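Local coordinates for protein catalase-3 (PDB 4AJ9) that breaks down hydrogen peroxide to water and molecular oxygen with a heme cofactor, probably protecting the fungus from its toxic effects, at residues 113-121 with 193-203. Numbering follows the deposited sequence.
Sequences ADTARDVHG and AMSGNGIPRSY
With CG of R117 trans to the backbone N (chi1 174°) and the chain bent at chi3 (-58°), the guanidinium reaches the backbone carbonyls at the C-terminal end of helix 187-193 and in the chain just after it. R117 NH1 donates to A193 O (2.9 Å), near the guanidinium plane and onto a lone pair, and weakly to S195 O; NH2 reaches M194 O through a water. I199 CG2 covers one guanidinium face, and the bent M194 chain brings CE 3.6 Å from R117 CD. With an alanine here in place of R117, A193 O and S195 O would probably lose this donor and a gap would open between M194 and I199.

Beside this anchor, D118 N donates 3.1 Å to G198 O. The same oxygen lies at the edge of the H120 ring, and P200 CG sits over a ring face, 3.7 Å from its centroid, in a CH-pi contact. Farther along, a water joins D114 OD1 to Y203 OH, while the D114 carboxylate also pairs with R67.

R117, which also touches E467 of helix 454-468, thus probably brings positive charge to buried carbonyls, where it would suit the dipole of helix 187-193, and ties the loop that leads into heme-contacting G121 to that helix end.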
loop_
_atom_site.group_PDB
_atom_site.type_symbol
_atom_site.label_atom_id
_atom_site.label_comp_id
_atom_site.label_asym_id
_atom_site.label_seq_id
_atom_site.Cartn_x
_atom_site.Cartn_y
_atom_site.Cartn_z
ATOM N N ALA C 113 26.309 -6.361 -7.677
ATOM C CA ALA C 113 27.249 -7.472 -7.580
ATOM C C ALA C 113 27.633 -7.835 -6.141
ATOM O O ALA C 113 27.843 -6.965 -5.287
ATOM C CB ALA C 113 28.512 -7.165 -8.408
ATOM N N ASP C 114 27.737 -9.135 -5.893
ATOM C CA ASP C 114 28.179 -9.641 -4.599
ATOM C C ASP C 114 29.571 -9.119 -4.230
ATOM O O ASP C 114 29.852 -8.874 -3.058
ATOM C CB ASP C 114 28.202 -11.172 -4.597
ATOM C CG ASP C 114 26.813 -11.795 -4.470
ATOM O OD1 ASP C 114 25.849 -11.086 -4.085
ATOM O OD2 ASP C 114 26.697 -13.017 -4.744
ATOM N N THR C 115 30.437 -8.958 -5.228
ATOM C CA THR C 115 31.825 -8.569 -4.968
ATOM C C THR C 115 32.128 -7.082 -5.157
ATOM O O THR C 115 33.283 -6.701 -5.387
ATOM C CB THR C 115 32.849 -9.447 -5.773
ATOM O OG1 THR C 115 32.651 -9.268 -7.188
ATOM C CG2 THR C 115 32.674 -10.913 -5.427
ATOM N N ALA C 116 31.107 -6.235 -5.052
ATOM C CA ALA C 116 31.352 -4.809 -4.835
ATOM C C ALA C 116 32.142 -4.672 -3.537
ATOM O O ALA C 116 32.010 -5.516 -2.663
ATOM C CB ALA C 116 30.035 -4.061 -4.699
ATOM N N ARG C 117 32.942 -3.615 -3.392
ATOM C CA ARG C 117 33.545 -3.313 -2.079
ATOM C C ARG C 117 32.509 -2.640 -1.167
ATOM O O ARG C 117 31.909 -1.635 -1.542
ATOM C CB ARG C 117 34.776 -2.403 -2.214
ATOM C CG ARG C 117 35.329 -1.960 -0.854
ATOM C CD ARG C 117 36.528 -1.029 -0.968
ATOM N NE ARG C 117 37.657 -1.605 -1.712
ATOM C CZ ARG C 117 38.488 -2.528 -1.232
ATOM N NH1 ARG C 117 38.309 -3.020 -0.013
ATOM N NH2 ARG C 117 39.493 -2.973 -1.981
ATOM N N ASP C 118 32.310 -3.176 0.035
ATOM C CA ASP C 118 31.262 -2.655 0.910
ATOM C C ASP C 118 31.312 -3.331 2.265
ATOM O O ASP C 118 31.896 -4.405 2.416
ATOM C CB ASP C 118 29.887 -2.902 0.272
ATOM C CG ASP C 118 28.840 -1.895 0.711
ATOM O OD1 ASP C 118 29.147 -1.029 1.556
ATOM O OD2 ASP C 118 27.693 -1.981 0.206
ATOM N N VAL C 119 30.710 -2.696 3.260
ATOM C CA VAL C 119 30.420 -3.387 4.510
ATOM C C VAL C 119 29.455 -4.522 4.149
ATOM O O VAL C 119 28.774 -4.431 3.131
ATOM C CB VAL C 119 29.769 -2.425 5.508
ATOM C CG1 VAL C 119 29.327 -3.149 6.769
ATOM C CG2 VAL C 119 30.725 -1.301 5.848
ATOM N N HIS C 120 29.435 -5.599 4.937
ATOM C CA HIS C 120 28.532 -6.717 4.681
ATOM C C HIS C 120 27.658 -7.001 5.883
ATOM O O HIS C 120 28.145 -7.020 7.017
ATOM C CB HIS C 120 29.318 -7.984 4.333
ATOM C CG HIS C 120 30.076 -7.872 3.054
ATOM N ND1 HIS C 120 31.154 -7.029 2.905
ATOM C CD2 HIS C 120 29.869 -8.440 1.841
ATOM C CE1 HIS C 120 31.601 -7.104 1.664
ATOM N NE2 HIS C 120 30.838 -7.952 0.996
ATOM N N GLY C 121 26.378 -7.255 5.624
ATOM C CA GLY C 121 25.447 -7.665 6.662
ATOM C C GLY C 121 25.616 -9.129 7.040
ATOM O O GLY C 121 26.020 -9.958 6.218
ATOM N N ALA C 193 36.392 -1.151 5.660
ATOM C CA ALA C 193 35.775 -1.392 4.351
ATOM C C ALA C 193 36.829 -1.347 3.238
ATOM O O ALA C 193 36.665 -1.969 2.186
ATOM C CB ALA C 193 34.656 -0.373 4.085
ATOM N N MET C 194 37.907 -0.600 3.478
ATOM C CA MET C 194 39.030 -0.534 2.538
ATOM C C MET C 194 39.995 -1.710 2.699
ATOM O O MET C 194 40.938 -1.843 1.926
ATOM C CB MET C 194 39.798 0.783 2.693
ATOM C CG MET C 194 38.985 2.033 2.385
ATOM S SD MET C 194 38.458 2.086 0.653
ATOM C CE MET C 194 36.669 2.090 0.836
ATOM N N SER C 195 39.758 -2.560 3.700
ATOM C CA SER C 195 40.578 -3.750 3.893
ATOM C C SER C 195 39.913 -4.956 3.236
ATOM O O SER C 195 38.961 -4.805 2.452
ATOM C CB SER C 195 40.808 -4.016 5.389
ATOM O OG SER C 195 39.654 -4.601 5.986
ATOM N N GLY C 196 40.411 -6.153 3.537
ATOM C CA GLY C 196 39.814 -7.360 2.993
ATOM C C GLY C 196 38.369 -7.546 3.426
ATOM O O GLY C 196 37.599 -8.246 2.775
ATOM N N ASN C 197 37.986 -6.927 4.541
ATOM C CA ASN C 197 36.602 -7.042 4.996
ATOM C C ASN C 197 35.637 -6.496 3.939
ATOM O O ASN C 197 34.469 -6.872 3.899
ATOM C CB ASN C 197 36.390 -6.303 6.321
ATOM C CG ASN C 197 36.987 -7.046 7.505
ATOM O OD1 ASN C 197 38.201 -7.234 7.586
ATOM N ND2 ASN C 197 36.134 -7.471 8.428
ATOM N N GLY C 198 36.133 -5.596 3.096
ATOM C CA GLY C 198 35.295 -4.980 2.080
ATOM C C GLY C 198 35.058 -5.906 0.905
ATOM O O GLY C 198 34.071 -5.750 0.174
ATOM N N ILE C 199 35.971 -6.867 0.725
ATOM C CA ILE C 199 35.916 -7.803 -0.405
ATOM C C ILE C 199 36.205 -9.253 -0.005
ATOM O O ILE C 199 37.178 -9.877 -0.481
ATOM C CB ILE C 199 36.868 -7.383 -1.551
ATOM C CG1 ILE C 199 38.271 -7.061 -1.013
ATOM C CG2 ILE C 199 36.318 -6.191 -2.276
ATOM C CD1 ILE C 199 39.277 -6.645 -2.122
ATOM N N PRO C 200 35.349 -9.809 0.863
ATOM C CA PRO C 200 35.511 -11.174 1.360
ATOM C C PRO C 200 35.388 -12.175 0.234
ATOM O O PRO C 200 34.701 -11.922 -0.770
ATOM C CB PRO C 200 34.331 -11.332 2.334
ATOM C CG PRO C 200 33.331 -10.327 1.878
ATOM C CD PRO C 200 34.146 -9.163 1.416
ATOM N N ARG C 201 36.056 -13.307 0.409
ATOM C CA ARG C 201 35.996 -14.422 -0.531
ATOM C C ARG C 201 34.605 -15.052 -0.557
ATOM O O ARG C 201 34.141 -15.515 -1.605
ATOM C CB ARG C 201 37.068 -15.460 -0.168
ATOM C CG ARG C 201 36.813 -16.859 -0.700
ATOM C CD ARG C 201 36.741 -16.901 -2.235
ATOM N NE ARG C 201 36.659 -18.292 -2.661
ATOM C CZ ARG C 201 35.537 -19.003 -2.632
ATOM N NH1 ARG C 201 34.399 -18.440 -2.236
ATOM N NH2 ARG C 201 35.550 -20.271 -3.007
ATOM N N SER C 202 33.926 -15.060 0.588
ATOM C CA SER C 202 32.545 -15.547 0.645
ATOM C C SER C 202 31.913 -15.165 1.969
ATOM O O SER C 202 32.607 -14.694 2.873
ATOM C CB SER C 202 32.495 -17.063 0.494
ATOM O OG SER C 202 32.701 -17.701 1.745
ATOM N N TYR C 203 30.597 -15.370 2.082
ATOM C CA TYR C 203 29.887 -15.144 3.341
ATOM C C TYR C 203 30.457 -16.086 4.386
ATOM O O TYR C 203 30.525 -15.755 5.571
ATOM C CB TYR C 203 28.398 -15.455 3.189
ATOM C CG TYR C 203 27.640 -14.613 2.174
ATOM C CD1 TYR C 203 27.968 -13.284 1.934
ATOM C CD2 TYR C 203 26.550 -15.154 1.496
ATOM C CE1 TYR C 203 27.230 -12.518 0.996
ATOM C CE2 TYR C 203 25.832 -14.418 0.584
ATOM C CZ TYR C 203 26.162 -13.101 0.343
ATOM O OH TYR C 203 25.408 -12.404 -0.582
HETATM O O HOH W 1 23.719 -12.316 -2.745
HETATM O O HOH W 2 41.303 -4.011 0.053
#